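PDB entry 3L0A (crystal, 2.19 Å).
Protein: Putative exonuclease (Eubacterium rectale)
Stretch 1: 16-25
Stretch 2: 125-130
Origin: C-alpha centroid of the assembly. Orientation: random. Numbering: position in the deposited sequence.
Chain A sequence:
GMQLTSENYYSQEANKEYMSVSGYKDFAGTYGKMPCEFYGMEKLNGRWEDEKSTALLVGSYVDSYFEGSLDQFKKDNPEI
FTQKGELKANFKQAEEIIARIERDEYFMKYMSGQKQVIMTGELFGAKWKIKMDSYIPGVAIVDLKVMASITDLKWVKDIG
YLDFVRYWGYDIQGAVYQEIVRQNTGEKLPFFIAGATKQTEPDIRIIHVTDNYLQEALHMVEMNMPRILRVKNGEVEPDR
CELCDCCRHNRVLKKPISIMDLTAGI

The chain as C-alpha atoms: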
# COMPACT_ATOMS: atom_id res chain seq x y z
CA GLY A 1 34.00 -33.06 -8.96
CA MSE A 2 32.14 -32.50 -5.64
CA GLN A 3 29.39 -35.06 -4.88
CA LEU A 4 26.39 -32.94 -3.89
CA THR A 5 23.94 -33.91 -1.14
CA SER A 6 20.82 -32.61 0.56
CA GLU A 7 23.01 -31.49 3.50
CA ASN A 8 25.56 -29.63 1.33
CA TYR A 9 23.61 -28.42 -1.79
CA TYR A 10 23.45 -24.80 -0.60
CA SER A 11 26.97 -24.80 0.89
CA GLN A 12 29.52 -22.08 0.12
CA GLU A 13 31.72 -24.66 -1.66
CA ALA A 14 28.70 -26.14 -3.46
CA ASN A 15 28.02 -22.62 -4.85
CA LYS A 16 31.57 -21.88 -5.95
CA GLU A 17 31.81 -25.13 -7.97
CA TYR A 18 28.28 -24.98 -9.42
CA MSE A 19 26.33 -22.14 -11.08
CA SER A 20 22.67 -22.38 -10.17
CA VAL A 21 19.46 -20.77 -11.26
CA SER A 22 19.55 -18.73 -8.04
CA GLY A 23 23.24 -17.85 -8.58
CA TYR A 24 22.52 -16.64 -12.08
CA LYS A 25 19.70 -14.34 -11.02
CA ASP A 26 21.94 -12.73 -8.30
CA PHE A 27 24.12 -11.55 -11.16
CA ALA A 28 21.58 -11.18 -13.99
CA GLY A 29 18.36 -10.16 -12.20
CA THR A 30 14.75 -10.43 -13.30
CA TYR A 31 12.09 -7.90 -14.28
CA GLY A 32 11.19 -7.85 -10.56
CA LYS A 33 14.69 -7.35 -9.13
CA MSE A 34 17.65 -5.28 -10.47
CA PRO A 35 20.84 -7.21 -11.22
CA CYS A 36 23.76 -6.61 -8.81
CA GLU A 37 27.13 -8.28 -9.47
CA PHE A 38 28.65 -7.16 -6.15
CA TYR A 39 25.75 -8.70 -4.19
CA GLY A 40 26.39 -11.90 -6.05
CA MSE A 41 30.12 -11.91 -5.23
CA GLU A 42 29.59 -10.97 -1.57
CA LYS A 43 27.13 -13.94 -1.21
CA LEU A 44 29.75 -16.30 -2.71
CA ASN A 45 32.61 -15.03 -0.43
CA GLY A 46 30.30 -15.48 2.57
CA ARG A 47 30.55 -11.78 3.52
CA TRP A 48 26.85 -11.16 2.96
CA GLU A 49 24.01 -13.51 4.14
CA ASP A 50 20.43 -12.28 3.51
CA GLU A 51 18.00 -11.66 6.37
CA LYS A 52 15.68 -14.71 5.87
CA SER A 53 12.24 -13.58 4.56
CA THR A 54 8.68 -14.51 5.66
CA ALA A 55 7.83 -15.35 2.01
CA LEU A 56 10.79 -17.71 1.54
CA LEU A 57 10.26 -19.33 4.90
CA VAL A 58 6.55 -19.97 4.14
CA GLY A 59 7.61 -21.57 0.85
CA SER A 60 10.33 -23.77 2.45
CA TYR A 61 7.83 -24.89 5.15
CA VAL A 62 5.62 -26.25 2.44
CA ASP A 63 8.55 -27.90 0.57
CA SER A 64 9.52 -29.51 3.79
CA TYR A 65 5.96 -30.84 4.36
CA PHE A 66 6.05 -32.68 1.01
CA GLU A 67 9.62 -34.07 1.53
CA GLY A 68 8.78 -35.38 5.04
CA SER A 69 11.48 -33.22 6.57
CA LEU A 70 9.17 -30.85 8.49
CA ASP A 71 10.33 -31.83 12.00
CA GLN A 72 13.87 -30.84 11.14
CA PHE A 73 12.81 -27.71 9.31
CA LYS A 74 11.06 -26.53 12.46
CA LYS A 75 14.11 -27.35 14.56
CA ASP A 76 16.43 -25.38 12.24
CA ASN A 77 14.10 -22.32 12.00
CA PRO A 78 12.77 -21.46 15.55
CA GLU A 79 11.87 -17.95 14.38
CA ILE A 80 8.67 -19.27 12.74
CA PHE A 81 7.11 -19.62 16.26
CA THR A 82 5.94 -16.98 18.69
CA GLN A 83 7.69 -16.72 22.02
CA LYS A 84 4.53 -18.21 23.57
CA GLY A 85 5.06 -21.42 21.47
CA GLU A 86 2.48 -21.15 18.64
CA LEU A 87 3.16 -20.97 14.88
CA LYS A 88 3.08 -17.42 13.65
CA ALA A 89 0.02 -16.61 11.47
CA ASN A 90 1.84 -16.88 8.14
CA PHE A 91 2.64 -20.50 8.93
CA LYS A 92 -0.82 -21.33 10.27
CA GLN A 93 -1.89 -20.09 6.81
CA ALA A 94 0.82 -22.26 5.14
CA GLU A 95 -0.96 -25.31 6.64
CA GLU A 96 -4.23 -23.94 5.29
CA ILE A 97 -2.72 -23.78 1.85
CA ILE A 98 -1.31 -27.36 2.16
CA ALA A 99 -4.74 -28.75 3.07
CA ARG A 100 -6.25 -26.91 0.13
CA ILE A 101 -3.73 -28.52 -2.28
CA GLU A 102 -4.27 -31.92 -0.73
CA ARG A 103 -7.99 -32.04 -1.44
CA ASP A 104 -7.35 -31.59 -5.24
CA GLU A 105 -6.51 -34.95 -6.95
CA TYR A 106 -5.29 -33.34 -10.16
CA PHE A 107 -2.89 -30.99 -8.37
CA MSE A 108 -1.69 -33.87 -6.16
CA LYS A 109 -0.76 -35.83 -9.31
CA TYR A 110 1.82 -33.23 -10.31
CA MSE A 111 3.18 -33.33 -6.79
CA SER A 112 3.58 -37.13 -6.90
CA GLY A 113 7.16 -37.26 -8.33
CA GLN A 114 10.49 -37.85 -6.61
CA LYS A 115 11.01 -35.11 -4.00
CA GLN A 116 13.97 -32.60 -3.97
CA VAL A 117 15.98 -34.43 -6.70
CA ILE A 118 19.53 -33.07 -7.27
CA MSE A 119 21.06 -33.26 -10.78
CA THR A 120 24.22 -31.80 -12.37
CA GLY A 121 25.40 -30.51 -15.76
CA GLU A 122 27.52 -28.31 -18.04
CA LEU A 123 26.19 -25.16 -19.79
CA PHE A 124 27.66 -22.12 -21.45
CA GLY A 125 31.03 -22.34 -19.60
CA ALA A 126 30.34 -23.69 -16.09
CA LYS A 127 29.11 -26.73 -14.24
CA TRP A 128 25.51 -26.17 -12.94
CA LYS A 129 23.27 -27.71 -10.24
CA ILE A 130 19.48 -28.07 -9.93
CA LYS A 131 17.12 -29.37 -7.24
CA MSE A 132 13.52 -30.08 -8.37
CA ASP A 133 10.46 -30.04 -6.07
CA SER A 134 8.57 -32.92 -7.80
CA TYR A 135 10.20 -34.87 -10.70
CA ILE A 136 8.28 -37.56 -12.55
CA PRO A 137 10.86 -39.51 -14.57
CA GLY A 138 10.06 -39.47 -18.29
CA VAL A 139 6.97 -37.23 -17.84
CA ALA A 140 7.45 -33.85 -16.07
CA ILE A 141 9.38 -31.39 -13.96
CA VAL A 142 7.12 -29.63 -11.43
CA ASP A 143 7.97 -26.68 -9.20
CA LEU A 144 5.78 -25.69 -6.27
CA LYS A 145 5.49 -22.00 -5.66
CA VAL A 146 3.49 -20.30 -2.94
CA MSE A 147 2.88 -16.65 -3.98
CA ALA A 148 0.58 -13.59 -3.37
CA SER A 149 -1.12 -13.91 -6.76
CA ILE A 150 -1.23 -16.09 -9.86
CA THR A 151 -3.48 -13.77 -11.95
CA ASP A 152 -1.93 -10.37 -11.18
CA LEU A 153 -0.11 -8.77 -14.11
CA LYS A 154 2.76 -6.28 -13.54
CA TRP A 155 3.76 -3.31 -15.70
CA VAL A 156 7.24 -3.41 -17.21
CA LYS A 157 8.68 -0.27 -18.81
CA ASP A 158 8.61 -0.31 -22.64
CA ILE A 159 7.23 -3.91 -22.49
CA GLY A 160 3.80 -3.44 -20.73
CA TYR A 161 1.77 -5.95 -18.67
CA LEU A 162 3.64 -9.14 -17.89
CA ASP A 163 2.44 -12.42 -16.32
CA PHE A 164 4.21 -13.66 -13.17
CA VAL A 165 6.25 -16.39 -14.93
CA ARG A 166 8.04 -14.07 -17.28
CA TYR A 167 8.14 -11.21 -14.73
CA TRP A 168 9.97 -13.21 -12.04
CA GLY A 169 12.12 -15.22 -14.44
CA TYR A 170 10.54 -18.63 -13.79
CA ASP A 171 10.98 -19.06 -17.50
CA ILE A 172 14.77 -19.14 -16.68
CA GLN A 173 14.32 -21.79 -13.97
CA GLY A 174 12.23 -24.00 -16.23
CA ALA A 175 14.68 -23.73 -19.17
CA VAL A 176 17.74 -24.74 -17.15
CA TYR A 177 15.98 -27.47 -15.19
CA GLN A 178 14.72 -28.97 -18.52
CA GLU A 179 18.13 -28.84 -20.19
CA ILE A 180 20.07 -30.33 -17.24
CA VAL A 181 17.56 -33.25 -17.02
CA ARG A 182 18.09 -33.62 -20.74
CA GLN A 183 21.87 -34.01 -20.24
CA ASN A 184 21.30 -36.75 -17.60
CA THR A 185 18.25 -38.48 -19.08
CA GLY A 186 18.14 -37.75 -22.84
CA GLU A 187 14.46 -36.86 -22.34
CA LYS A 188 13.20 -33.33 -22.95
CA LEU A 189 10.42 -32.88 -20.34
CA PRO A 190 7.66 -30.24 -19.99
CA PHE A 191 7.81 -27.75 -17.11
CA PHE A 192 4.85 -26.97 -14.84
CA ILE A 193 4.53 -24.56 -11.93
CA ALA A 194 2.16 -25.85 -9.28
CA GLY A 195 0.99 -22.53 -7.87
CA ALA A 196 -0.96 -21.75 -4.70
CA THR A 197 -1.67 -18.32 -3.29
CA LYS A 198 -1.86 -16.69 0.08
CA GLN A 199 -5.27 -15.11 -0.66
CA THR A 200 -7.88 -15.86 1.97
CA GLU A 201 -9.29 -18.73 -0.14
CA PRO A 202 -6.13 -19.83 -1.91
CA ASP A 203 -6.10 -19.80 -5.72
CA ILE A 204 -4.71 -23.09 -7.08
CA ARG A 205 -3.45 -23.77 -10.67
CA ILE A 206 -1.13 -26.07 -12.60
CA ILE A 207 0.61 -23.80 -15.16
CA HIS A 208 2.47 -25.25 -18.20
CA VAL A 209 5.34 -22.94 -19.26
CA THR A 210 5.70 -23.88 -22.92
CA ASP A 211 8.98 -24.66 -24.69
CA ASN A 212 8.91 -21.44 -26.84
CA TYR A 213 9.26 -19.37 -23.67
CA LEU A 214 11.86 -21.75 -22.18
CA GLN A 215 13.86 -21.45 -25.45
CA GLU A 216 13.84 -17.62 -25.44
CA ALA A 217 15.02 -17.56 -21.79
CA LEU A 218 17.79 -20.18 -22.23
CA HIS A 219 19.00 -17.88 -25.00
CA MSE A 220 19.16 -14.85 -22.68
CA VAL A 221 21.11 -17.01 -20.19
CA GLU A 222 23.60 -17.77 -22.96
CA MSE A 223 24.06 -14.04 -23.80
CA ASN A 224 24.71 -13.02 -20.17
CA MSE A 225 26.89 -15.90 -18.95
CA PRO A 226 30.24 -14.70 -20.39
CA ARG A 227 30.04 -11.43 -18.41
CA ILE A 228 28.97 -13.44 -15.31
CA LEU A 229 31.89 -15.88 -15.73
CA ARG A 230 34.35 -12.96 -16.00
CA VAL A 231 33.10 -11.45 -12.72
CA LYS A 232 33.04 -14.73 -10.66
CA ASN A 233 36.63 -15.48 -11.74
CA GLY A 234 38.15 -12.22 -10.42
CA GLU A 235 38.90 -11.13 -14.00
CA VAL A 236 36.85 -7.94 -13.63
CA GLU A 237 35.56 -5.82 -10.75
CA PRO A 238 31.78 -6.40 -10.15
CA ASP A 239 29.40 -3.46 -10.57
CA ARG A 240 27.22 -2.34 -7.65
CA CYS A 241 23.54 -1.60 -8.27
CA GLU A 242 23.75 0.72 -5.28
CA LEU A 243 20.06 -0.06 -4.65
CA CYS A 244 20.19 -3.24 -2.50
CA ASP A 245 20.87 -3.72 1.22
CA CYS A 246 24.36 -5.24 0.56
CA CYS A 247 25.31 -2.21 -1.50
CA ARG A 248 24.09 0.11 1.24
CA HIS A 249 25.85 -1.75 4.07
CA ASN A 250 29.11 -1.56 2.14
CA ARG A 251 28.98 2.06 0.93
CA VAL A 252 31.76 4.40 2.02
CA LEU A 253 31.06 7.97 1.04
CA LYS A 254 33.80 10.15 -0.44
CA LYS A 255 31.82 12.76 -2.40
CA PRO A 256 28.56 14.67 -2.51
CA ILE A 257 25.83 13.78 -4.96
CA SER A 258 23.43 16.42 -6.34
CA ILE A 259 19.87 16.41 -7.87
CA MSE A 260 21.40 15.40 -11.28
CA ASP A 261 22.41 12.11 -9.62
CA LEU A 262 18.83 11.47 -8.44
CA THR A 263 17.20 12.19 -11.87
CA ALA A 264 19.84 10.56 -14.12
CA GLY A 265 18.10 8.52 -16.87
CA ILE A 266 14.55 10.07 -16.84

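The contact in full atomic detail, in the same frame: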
# COMPACT_ATOMS: atom_id res chain seq x y z
N LYS A 16 30.40 -22.28 -5.20
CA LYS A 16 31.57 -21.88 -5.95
C LYS A 16 31.77 -22.81 -7.14
O LYS A 16 32.02 -22.36 -8.25
CB LYS A 16 32.82 -21.83 -5.05
CG LYS A 16 32.84 -20.59 -4.10
CD LYS A 16 34.25 -20.26 -3.51
CE LYS A 16 34.34 -18.76 -3.14
NZ LYS A 16 35.30 -18.43 -2.03
N GLU A 17 31.63 -24.11 -6.91
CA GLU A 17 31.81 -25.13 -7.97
C GLU A 17 30.63 -25.20 -8.98
O GLU A 17 30.82 -25.56 -10.15
CB GLU A 17 32.08 -26.53 -7.36
CG GLU A 17 32.94 -27.44 -8.25
CD GLU A 17 33.35 -28.76 -7.55
OE1 GLU A 17 34.00 -28.68 -6.48
OE2 GLU A 17 33.02 -29.86 -8.08
N TYR A 18 29.43 -24.84 -8.55
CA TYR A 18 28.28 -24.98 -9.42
C TYR A 18 27.48 -23.68 -9.56
O TYR A 18 26.99 -23.15 -8.57
CB TYR A 18 27.38 -26.10 -8.87
CG TYR A 18 27.99 -27.51 -8.88
CD1 TYR A 18 28.03 -28.29 -10.04
CD2 TYR A 18 28.47 -28.09 -7.71
CE1 TYR A 18 28.57 -29.60 -10.04
CE2 TYR A 18 29.01 -29.38 -7.70
CZ TYR A 18 29.05 -30.13 -8.87
OH TYR A 18 29.58 -31.40 -8.84
N MSE A 19 27.33 -23.18 -10.79
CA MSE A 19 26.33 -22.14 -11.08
C MSE A 19 24.95 -22.75 -10.81
O MSE A 19 24.77 -23.96 -10.91
CB MSE A 19 26.44 -21.68 -12.54
CG MSE A 19 25.43 -20.62 -13.00
SE MSE A 19 25.56 -18.96 -12.08
CE MSE A 19 27.48 -18.82 -12.07
N SER A 20 24.00 -21.91 -10.45
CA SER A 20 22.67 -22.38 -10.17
C SER A 20 21.70 -21.34 -10.70
O SER A 20 22.09 -20.21 -11.03
CB SER A 20 22.47 -22.55 -8.65
OG SER A 20 22.06 -21.35 -8.00
N VAL A 21 20.44 -21.72 -10.78
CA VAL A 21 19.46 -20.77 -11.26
C VAL A 21 19.46 -19.56 -10.35
O VAL A 21 19.35 -18.43 -10.81
CB VAL A 21 18.06 -21.37 -11.31
CG1 VAL A 21 16.99 -20.22 -11.36
CG2 VAL A 21 17.94 -22.31 -12.49
N SER A 22 19.56 -19.82 -9.04
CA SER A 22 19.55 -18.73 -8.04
C SER A 22 20.82 -17.90 -8.15
O SER A 22 20.73 -16.68 -8.19
CB SER A 22 19.39 -19.26 -6.60
OG SER A 22 19.07 -18.18 -5.70
N GLY A 23 21.98 -18.54 -8.23
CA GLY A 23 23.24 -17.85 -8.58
C GLY A 23 23.16 -16.93 -9.79
O GLY A 23 23.63 -15.79 -9.76
N TYR A 24 22.59 -17.41 -10.86
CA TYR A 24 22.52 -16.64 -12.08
C TYR A 24 21.73 -15.37 -11.86
O TYR A 24 22.19 -14.29 -12.21
CB TYR A 24 21.86 -17.47 -13.17
CG TYR A 24 21.47 -16.70 -14.39
CD1 TYR A 24 22.40 -16.41 -15.37
CD2 TYR A 24 20.16 -16.25 -14.56
CE1 TYR A 24 22.06 -15.70 -16.48
CE2 TYR A 24 19.80 -15.52 -15.69
CZ TYR A 24 20.76 -15.25 -16.65
OH TYR A 24 20.41 -14.56 -17.78
N LYS A 25 20.53 -15.49 -11.28
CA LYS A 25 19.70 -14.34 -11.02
C LYS A 25 20.37 -13.27 -10.11
O LYS A 25 20.15 -12.07 -10.32
CB LYS A 25 18.34 -14.77 -10.43
CG LYS A 25 17.38 -15.52 -11.39
CD LYS A 25 16.15 -16.00 -10.63
CE LYS A 25 15.02 -16.48 -11.53
NZ LYS A 25 13.70 -16.58 -10.77
N GLY A 125 29.76 -22.67 -20.28
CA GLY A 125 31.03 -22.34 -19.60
C GLY A 125 31.24 -22.98 -18.24
O GLY A 125 32.36 -23.35 -17.90
N ALA A 126 30.19 -23.15 -17.46
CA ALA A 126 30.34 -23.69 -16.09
C ALA A 126 29.61 -25.02 -15.90
O ALA A 126 28.79 -25.43 -16.73
CB ALA A 126 29.84 -22.67 -15.04
N LYS A 127 29.94 -25.67 -14.79
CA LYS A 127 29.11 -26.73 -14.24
C LYS A 127 27.90 -26.03 -13.59
O LYS A 127 28.05 -24.93 -13.06
CB LYS A 127 29.88 -27.52 -13.18
CG LYS A 127 31.23 -28.06 -13.61
CD LYS A 127 31.91 -28.88 -12.50
CE LYS A 127 31.50 -30.36 -12.55
NZ LYS A 127 32.30 -31.24 -11.61
N TRP A 128 26.72 -26.67 -13.62
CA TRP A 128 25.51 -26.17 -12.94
C TRP A 128 24.92 -27.22 -11.99
O TRP A 128 25.26 -28.39 -12.08
CB TRP A 128 24.42 -25.83 -13.96
CG TRP A 128 24.67 -24.61 -14.80
CD1 TRP A 128 25.66 -24.45 -15.73
CD2 TRP A 128 23.88 -23.42 -14.84
NE1 TRP A 128 25.56 -23.22 -16.32
CE2 TRP A 128 24.48 -22.55 -15.80
CE3 TRP A 128 22.75 -22.97 -14.13
CZ2 TRP A 128 23.98 -21.26 -16.08
CZ3 TRP A 128 22.25 -21.68 -14.40
CH2 TRP A 128 22.86 -20.84 -15.38
N LYS A 129 24.04 -26.79 -11.09
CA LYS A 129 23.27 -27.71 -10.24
C LYS A 129 21.80 -27.31 -10.23
O LYS A 129 21.49 -26.15 -10.35
CB LYS A 129 23.76 -27.70 -8.80
CG LYS A 129 23.89 -26.32 -8.16
CD LYS A 129 24.43 -26.49 -6.74
CE LYS A 129 24.78 -25.17 -6.02
NZ LYS A 129 23.68 -24.70 -5.12
N ILE A 130 20.92 -28.30 -10.11
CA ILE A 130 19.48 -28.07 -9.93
C ILE A 130 18.95 -28.99 -8.84
O ILE A 130 19.57 -30.02 -8.53
CB ILE A 130 18.68 -28.30 -11.24
CG1 ILE A 130 18.84 -29.75 -11.72
CG2 ILE A 130 19.13 -27.31 -12.36
CD1 ILE A 130 17.59 -30.31 -12.41
O HOH W 1 19.73 -24.18 -10.10

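A selenomethionine side chain sets one methylene over the face of a tryptophan and then leads away from it: Met-19 CG sits 3.3 Å from the centroid of the Trp-128 six-membered ring (CD2, CE2, CE3, CZ2, CZ3, CH2), only 6° off the ring normal, so the C-H groups on CG meet the electron-rich face in a CH-pi contact. The SE atom of Met-19 lies farther out, 4.9 Å from the same centroid and oblique to it. This pairing rests on a very short piece of parallel sheet, where the link between two helical segments of stretch 1 runs beside the strand 126-130. Met-19 straddles the neighbouring strand in the usual parallel manner: its N donates to Lys-127 O (3.0 Å) and its O accepts from Lys-129 N (2.9 Å). The same carbonyl, Met-19 O, also receives a CA-H...O contact from Trp-128 CA at 3.1 Å. Met-19 and Trp-128 therefore share one face of the sheet, with Met-19 CB also touching Ala-126 CB at 4.3 Å.

Beyond Met-19 the chain turns into a helix and direct pairing gives way to water. Water 1 accepts from Val-21 N (2.6 Å) and donates to Lys-129 O (2.7 Å), bridging the two backbones. Ser-20 caps the new helix, its OG accepting from Gly-23 N at 2.8 Å. In the first turn, Tyr-24 brings its CB to 4.2 Å from Trp-128 CH2, extending the apolar packing around the indole.

Tyr-18, the first residue to leave helical geometry after the preceding helix, packs against the aliphatic parts of two lysines: its CD1 is 3.7 Å from Lys-127 CB, and its CB 3.6 Å from Lys-129 CG. At the margin, Glu-17 OE2 and Lys-127 NZ form a long salt bridge of 3.9 Å, adding charge complementarity to a contact that buries 562 Å² in all.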